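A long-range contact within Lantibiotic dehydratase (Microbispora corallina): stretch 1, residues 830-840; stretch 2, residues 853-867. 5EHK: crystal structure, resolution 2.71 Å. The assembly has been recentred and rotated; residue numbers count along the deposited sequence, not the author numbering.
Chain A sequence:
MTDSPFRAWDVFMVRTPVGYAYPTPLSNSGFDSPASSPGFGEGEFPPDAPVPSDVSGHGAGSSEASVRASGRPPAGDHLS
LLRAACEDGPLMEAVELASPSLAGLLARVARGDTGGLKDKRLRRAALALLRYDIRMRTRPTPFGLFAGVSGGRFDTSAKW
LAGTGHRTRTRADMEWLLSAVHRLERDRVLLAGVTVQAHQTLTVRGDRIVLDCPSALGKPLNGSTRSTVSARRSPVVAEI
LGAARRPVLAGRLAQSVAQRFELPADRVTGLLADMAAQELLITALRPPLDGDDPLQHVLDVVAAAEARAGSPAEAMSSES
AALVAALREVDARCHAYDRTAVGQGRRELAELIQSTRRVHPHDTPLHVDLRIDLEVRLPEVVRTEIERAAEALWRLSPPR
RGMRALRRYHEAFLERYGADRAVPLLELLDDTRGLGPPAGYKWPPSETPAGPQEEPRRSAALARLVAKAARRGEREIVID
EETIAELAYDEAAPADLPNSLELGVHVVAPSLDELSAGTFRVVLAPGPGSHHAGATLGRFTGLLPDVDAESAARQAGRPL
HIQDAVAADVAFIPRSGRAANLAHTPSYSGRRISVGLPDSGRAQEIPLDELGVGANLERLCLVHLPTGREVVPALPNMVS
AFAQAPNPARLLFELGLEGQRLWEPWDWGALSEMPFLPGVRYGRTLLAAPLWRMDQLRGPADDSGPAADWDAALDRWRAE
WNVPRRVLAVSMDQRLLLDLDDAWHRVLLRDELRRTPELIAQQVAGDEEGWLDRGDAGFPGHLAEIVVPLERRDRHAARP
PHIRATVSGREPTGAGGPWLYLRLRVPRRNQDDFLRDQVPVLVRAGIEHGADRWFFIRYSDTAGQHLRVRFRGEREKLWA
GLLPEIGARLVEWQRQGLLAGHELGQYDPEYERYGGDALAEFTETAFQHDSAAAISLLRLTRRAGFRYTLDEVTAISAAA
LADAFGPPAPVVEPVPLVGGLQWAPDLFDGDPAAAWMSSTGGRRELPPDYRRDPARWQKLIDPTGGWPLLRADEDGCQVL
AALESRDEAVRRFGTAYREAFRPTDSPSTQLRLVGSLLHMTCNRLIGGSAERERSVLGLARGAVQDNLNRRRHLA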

# COMPACT_ATOMS: atom_id res chain seq x y z
N ASN A 830 11.86 -23.67 3.30
CA ASN A 830 12.20 -24.76 4.21
C ASN A 830 11.20 -25.92 4.23
O ASN A 830 11.47 -26.96 4.83
CB ASN A 830 12.32 -24.22 5.64
CG ASN A 830 13.46 -23.22 5.79
OD1 ASN A 830 14.04 -22.76 4.80
ND2 ASN A 830 13.78 -22.88 7.05
N GLN A 831 10.06 -25.74 3.58
CA GLN A 831 8.90 -26.62 3.79
C GLN A 831 9.10 -28.05 3.25
O GLN A 831 8.76 -29.03 3.92
CB GLN A 831 7.63 -25.99 3.22
CG GLN A 831 7.09 -24.83 4.05
CD GLN A 831 5.90 -24.09 3.41
OE1 GLN A 831 5.41 -24.47 2.36
NE2 GLN A 831 5.45 -23.03 4.05
N ASP A 832 9.63 -28.17 2.04
CA ASP A 832 9.92 -29.49 1.50
C ASP A 832 10.79 -30.37 2.40
O ASP A 832 10.45 -31.53 2.60
CB ASP A 832 10.52 -29.37 0.11
CG ASP A 832 9.53 -28.85 -0.84
OD1 ASP A 832 8.41 -28.69 -0.37
OD2 ASP A 832 9.83 -28.61 -2.02
N ASP A 833 11.87 -29.82 2.95
CA ASP A 833 12.69 -30.58 3.93
C ASP A 833 11.91 -30.93 5.19
O ASP A 833 12.01 -32.06 5.68
CB ASP A 833 13.97 -29.83 4.34
CG ASP A 833 15.11 -30.04 3.35
OD1 ASP A 833 15.05 -31.04 2.58
OD2 ASP A 833 16.04 -29.19 3.31
N PHE A 834 11.13 -29.98 5.69
CA PHE A 834 10.33 -30.21 6.88
C PHE A 834 9.32 -31.36 6.63
O PHE A 834 9.13 -32.24 7.47
CB PHE A 834 9.62 -28.92 7.32
CG PHE A 834 9.01 -29.00 8.69
CD1 PHE A 834 9.76 -28.70 9.81
CD2 PHE A 834 7.70 -29.42 8.86
CE1 PHE A 834 9.24 -28.79 11.04
CE2 PHE A 834 7.16 -29.52 10.11
CZ PHE A 834 7.94 -29.21 11.21
N LEU A 835 8.71 -31.34 5.44
CA LEU A 835 7.81 -32.39 4.98
C LEU A 835 8.48 -33.75 4.82
O LEU A 835 7.88 -34.78 5.14
CB LEU A 835 7.16 -31.98 3.66
CG LEU A 835 6.12 -30.86 3.73
CD1 LEU A 835 5.79 -30.33 2.34
CD2 LEU A 835 4.86 -31.33 4.47
N ARG A 836 9.71 -33.77 4.32
CA ARG A 836 10.44 -35.03 4.15
C ARG A 836 10.82 -35.66 5.50
O ARG A 836 10.63 -36.86 5.71
CB ARG A 836 11.68 -34.82 3.27
CG ARG A 836 11.34 -34.61 1.79
CD ARG A 836 12.56 -34.60 0.88
NE ARG A 836 13.15 -33.27 0.78
CZ ARG A 836 13.04 -32.47 -0.28
NH1 ARG A 836 12.39 -32.86 -1.36
NH2 ARG A 836 13.62 -31.27 -0.25
N ASP A 837 11.29 -34.83 6.42
CA ASP A 837 11.92 -35.28 7.65
C ASP A 837 11.09 -35.16 8.93
O ASP A 837 11.17 -36.03 9.79
CB ASP A 837 13.22 -34.50 7.85
CG ASP A 837 14.19 -34.66 6.71
OD1 ASP A 837 14.17 -35.69 6.01
OD2 ASP A 837 15.00 -33.74 6.52
N GLN A 838 10.34 -34.08 9.09
CA GLN A 838 9.69 -33.78 10.38
C GLN A 838 8.21 -34.18 10.45
O GLN A 838 7.75 -34.66 11.49
CB GLN A 838 9.84 -32.30 10.76
CG GLN A 838 11.16 -31.94 11.45
CD GLN A 838 12.35 -31.94 10.50
OE1 GLN A 838 12.31 -31.34 9.41
NE2 GLN A 838 13.43 -32.61 10.91
N VAL A 839 7.45 -33.92 9.39
CA VAL A 839 6.03 -34.29 9.35
C VAL A 839 5.80 -35.83 9.56
O VAL A 839 4.89 -36.23 10.29
CB VAL A 839 5.31 -33.68 8.11
CG1 VAL A 839 3.85 -34.16 8.01
CG2 VAL A 839 5.32 -32.16 8.20
N PRO A 840 6.67 -36.68 8.95
CA PRO A 840 6.57 -38.11 9.25
C PRO A 840 6.62 -38.40 10.74
O PRO A 840 5.86 -39.26 11.19
CB PRO A 840 7.81 -38.68 8.58
CG PRO A 840 7.99 -37.81 7.40
CD PRO A 840 7.63 -36.43 7.86
N ARG A 853 -7.45 -39.96 11.14
CA ARG A 853 -7.22 -39.24 9.91
C ARG A 853 -6.19 -38.15 10.14
O ARG A 853 -6.16 -37.53 11.20
CB ARG A 853 -8.52 -38.63 9.41
CG ARG A 853 -9.48 -39.62 8.83
CD ARG A 853 -8.94 -40.18 7.53
NE ARG A 853 -9.74 -41.30 7.06
CZ ARG A 853 -9.25 -42.41 6.50
NH1 ARG A 853 -7.95 -42.55 6.33
NH2 ARG A 853 -10.07 -43.38 6.12
N TRP A 854 -5.35 -37.90 9.15
CA TRP A 854 -4.41 -36.79 9.22
C TRP A 854 -4.23 -36.26 7.81
O TRP A 854 -4.44 -36.99 6.86
CB TRP A 854 -3.07 -37.22 9.81
CG TRP A 854 -2.20 -37.87 8.78
CD1 TRP A 854 -2.20 -39.18 8.43
CD2 TRP A 854 -1.22 -37.24 7.95
NE1 TRP A 854 -1.29 -39.41 7.45
CE2 TRP A 854 -0.67 -38.23 7.13
CE3 TRP A 854 -0.76 -35.92 7.81
CZ2 TRP A 854 0.33 -37.97 6.20
CZ3 TRP A 854 0.22 -35.66 6.89
CH2 TRP A 854 0.76 -36.68 6.10
N PHE A 855 -3.88 -34.98 7.68
CA PHE A 855 -3.49 -34.46 6.38
C PHE A 855 -2.69 -33.16 6.53
O PHE A 855 -2.60 -32.62 7.63
CB PHE A 855 -4.69 -34.33 5.43
CG PHE A 855 -5.65 -33.20 5.75
CD1 PHE A 855 -6.82 -33.43 6.47
CD2 PHE A 855 -5.40 -31.90 5.31
CE1 PHE A 855 -7.73 -32.39 6.73
CE2 PHE A 855 -6.32 -30.84 5.58
CZ PHE A 855 -7.48 -31.10 6.29
N PHE A 856 -2.10 -32.67 5.46
CA PHE A 856 -1.45 -31.39 5.55
C PHE A 856 -1.75 -30.57 4.32
O PHE A 856 -1.92 -31.13 3.23
CB PHE A 856 0.06 -31.52 5.72
CG PHE A 856 0.80 -31.64 4.42
CD1 PHE A 856 1.16 -30.50 3.70
CD2 PHE A 856 1.13 -32.88 3.91
CE1 PHE A 856 1.80 -30.61 2.50
CE2 PHE A 856 1.79 -32.98 2.71
CZ PHE A 856 2.13 -31.85 2.01
N ILE A 857 -1.78 -29.25 4.49
CA ILE A 857 -1.87 -28.33 3.38
C ILE A 857 -0.83 -27.20 3.57
O ILE A 857 -0.42 -26.88 4.69
CB ILE A 857 -3.27 -27.70 3.23
CG1 ILE A 857 -3.58 -26.73 4.37
CG2 ILE A 857 -4.36 -28.76 3.14
CD1 ILE A 857 -4.86 -25.96 4.17
N ARG A 858 -0.42 -26.62 2.45
CA ARG A 858 0.39 -25.43 2.43
C ARG A 858 -0.61 -24.27 2.37
O ARG A 858 -1.57 -24.29 1.60
CB ARG A 858 1.32 -25.47 1.21
CG ARG A 858 2.29 -26.64 1.25
CD ARG A 858 2.95 -27.00 -0.12
NE ARG A 858 4.39 -27.00 -0.09
CZ ARG A 858 5.19 -28.01 -0.40
NH1 ARG A 858 4.75 -29.19 -0.77
NH2 ARG A 858 6.48 -27.81 -0.29
N TYR A 859 -0.43 -23.30 3.25
CA TYR A 859 -1.42 -22.26 3.42
C TYR A 859 -0.70 -20.93 3.49
O TYR A 859 0.44 -20.85 3.95
CB TYR A 859 -2.21 -22.51 4.73
CG TYR A 859 -3.57 -21.86 4.77
CD1 TYR A 859 -4.71 -22.59 4.47
CD2 TYR A 859 -3.72 -20.50 5.09
CE1 TYR A 859 -5.98 -22.01 4.49
CE2 TYR A 859 -4.98 -19.90 5.11
CZ TYR A 859 -6.11 -20.67 4.81
OH TYR A 859 -7.38 -20.12 4.83
N SER A 860 -1.36 -19.87 3.05
CA SER A 860 -0.81 -18.54 3.28
C SER A 860 -1.86 -17.64 3.93
O SER A 860 -2.94 -17.47 3.39
CB SER A 860 -0.31 -17.94 1.97
OG SER A 860 -0.04 -16.57 2.16
N ASP A 861 -1.55 -17.12 5.12
CA ASP A 861 -2.43 -16.13 5.75
C ASP A 861 -1.76 -14.77 5.91
O ASP A 861 -0.72 -14.50 5.30
CB ASP A 861 -3.00 -16.63 7.10
CG ASP A 861 -1.90 -16.97 8.15
OD1 ASP A 861 -0.75 -16.46 8.06
OD2 ASP A 861 -2.20 -17.73 9.11
N THR A 862 -2.32 -13.95 6.78
CA THR A 862 -1.82 -12.58 6.94
C THR A 862 -0.38 -12.60 7.47
O THR A 862 0.31 -11.58 7.41
CB THR A 862 -2.70 -11.75 7.93
OG1 THR A 862 -2.73 -12.39 9.22
CG2 THR A 862 -4.14 -11.57 7.41
N ALA A 863 0.06 -13.74 8.01
CA ALA A 863 1.38 -13.84 8.61
C ALA A 863 2.36 -14.63 7.76
O ALA A 863 3.46 -14.99 8.21
CB ALA A 863 1.29 -14.43 10.01
N GLY A 864 1.98 -14.89 6.52
CA GLY A 864 2.91 -15.49 5.59
C GLY A 864 2.53 -16.91 5.23
O GLY A 864 1.39 -17.33 5.44
N GLN A 865 3.51 -17.63 4.68
CA GLN A 865 3.35 -19.02 4.26
C GLN A 865 3.70 -19.98 5.37
O GLN A 865 4.75 -19.84 6.01
CB GLN A 865 4.21 -19.32 3.04
CG GLN A 865 3.56 -18.97 1.71
CD GLN A 865 4.53 -19.04 0.56
OE1 GLN A 865 5.61 -18.46 0.63
NE2 GLN A 865 4.16 -19.76 -0.50
N HIS A 866 2.82 -20.95 5.59
CA HIS A 866 3.06 -21.94 6.63
C HIS A 866 2.46 -23.28 6.23
O HIS A 866 1.91 -23.41 5.15
CB HIS A 866 2.52 -21.44 7.95
CG HIS A 866 1.08 -21.08 7.91
ND1 HIS A 866 0.61 -19.99 7.20
CD2 HIS A 866 -0.00 -21.63 8.51
CE1 HIS A 866 -0.70 -19.91 7.34
NE2 HIS A 866 -1.10 -20.89 8.14
N LEU A 867 2.65 -24.30 7.06
CA LEU A 867 2.02 -25.59 6.83
C LEU A 867 0.90 -25.72 7.84
O LEU A 867 1.00 -25.22 8.94
CB LEU A 867 3.00 -26.75 7.02
CG LEU A 867 4.16 -26.74 6.06
CD1 LEU A 867 5.16 -27.79 6.44
CD2 LEU A 867 3.64 -26.94 4.66

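Leu835 lies at the apolar centre of the contact, on the side of helix 830-837 that packs against the hairpin formed by strands 853-861 and 864-867. Its CA-to-CB bond points toward the strands, and with chi1 m and chi2 t, CD1 touches the margin of the Phe856 ring and reaches on toward Arg858. CD2 sits 3.6 Å from the centroid of that ring, only 9° off the normal, a CH-pi contact over the face; the same CD2 lies 4.1 Å from Leu867 CD1. Leu867, on the second strand, also touches the neighbouring helix residue, its CD1 lying 3.9 Å from Phe834 CD2. One turn beyond Leu835, Val839 extends the apolar surface, its CG1 lying 4.1 Å from CZ3 of Trp854. Branched aliphatic side chains suit these positions because they fill the space beside flat aromatic rings.

Alternation along the first strand directs Trp854, Phe856 and Arg858 toward the helix, while Ile857 points away. Reciprocal backbone hydrogen bonds between Tyr859 and His866 join the strands, bringing Arg858 and Leu867 to the same helical surface.

Toward the polar edge, Leu835 CD1 lies over one face of the Arg858 guanidinium, 3.5 Å from NH1, so the planar group packs against a methyl while its edge remains available to polar partners. Asp832 forms a salt bridge there, but the modelled 2.1 Å between Asp832 OD1 and Arg858 NH2 is a clash, leaving the geometry uncertain. Gln831, buried and nearly extended, has the largest covered area. Its length brings the amide to the second strand: NE2, hydrogen-bonded elsewhere in the structure, is 3.7 Å from His866 CA, and OE1 is 3.7 Å from Arg858 NE, without a hydrogen bond. No hydrogen bond links the stretches; the contact buries 461 Å², summed over both sides, and is secured mainly by side-chain packing.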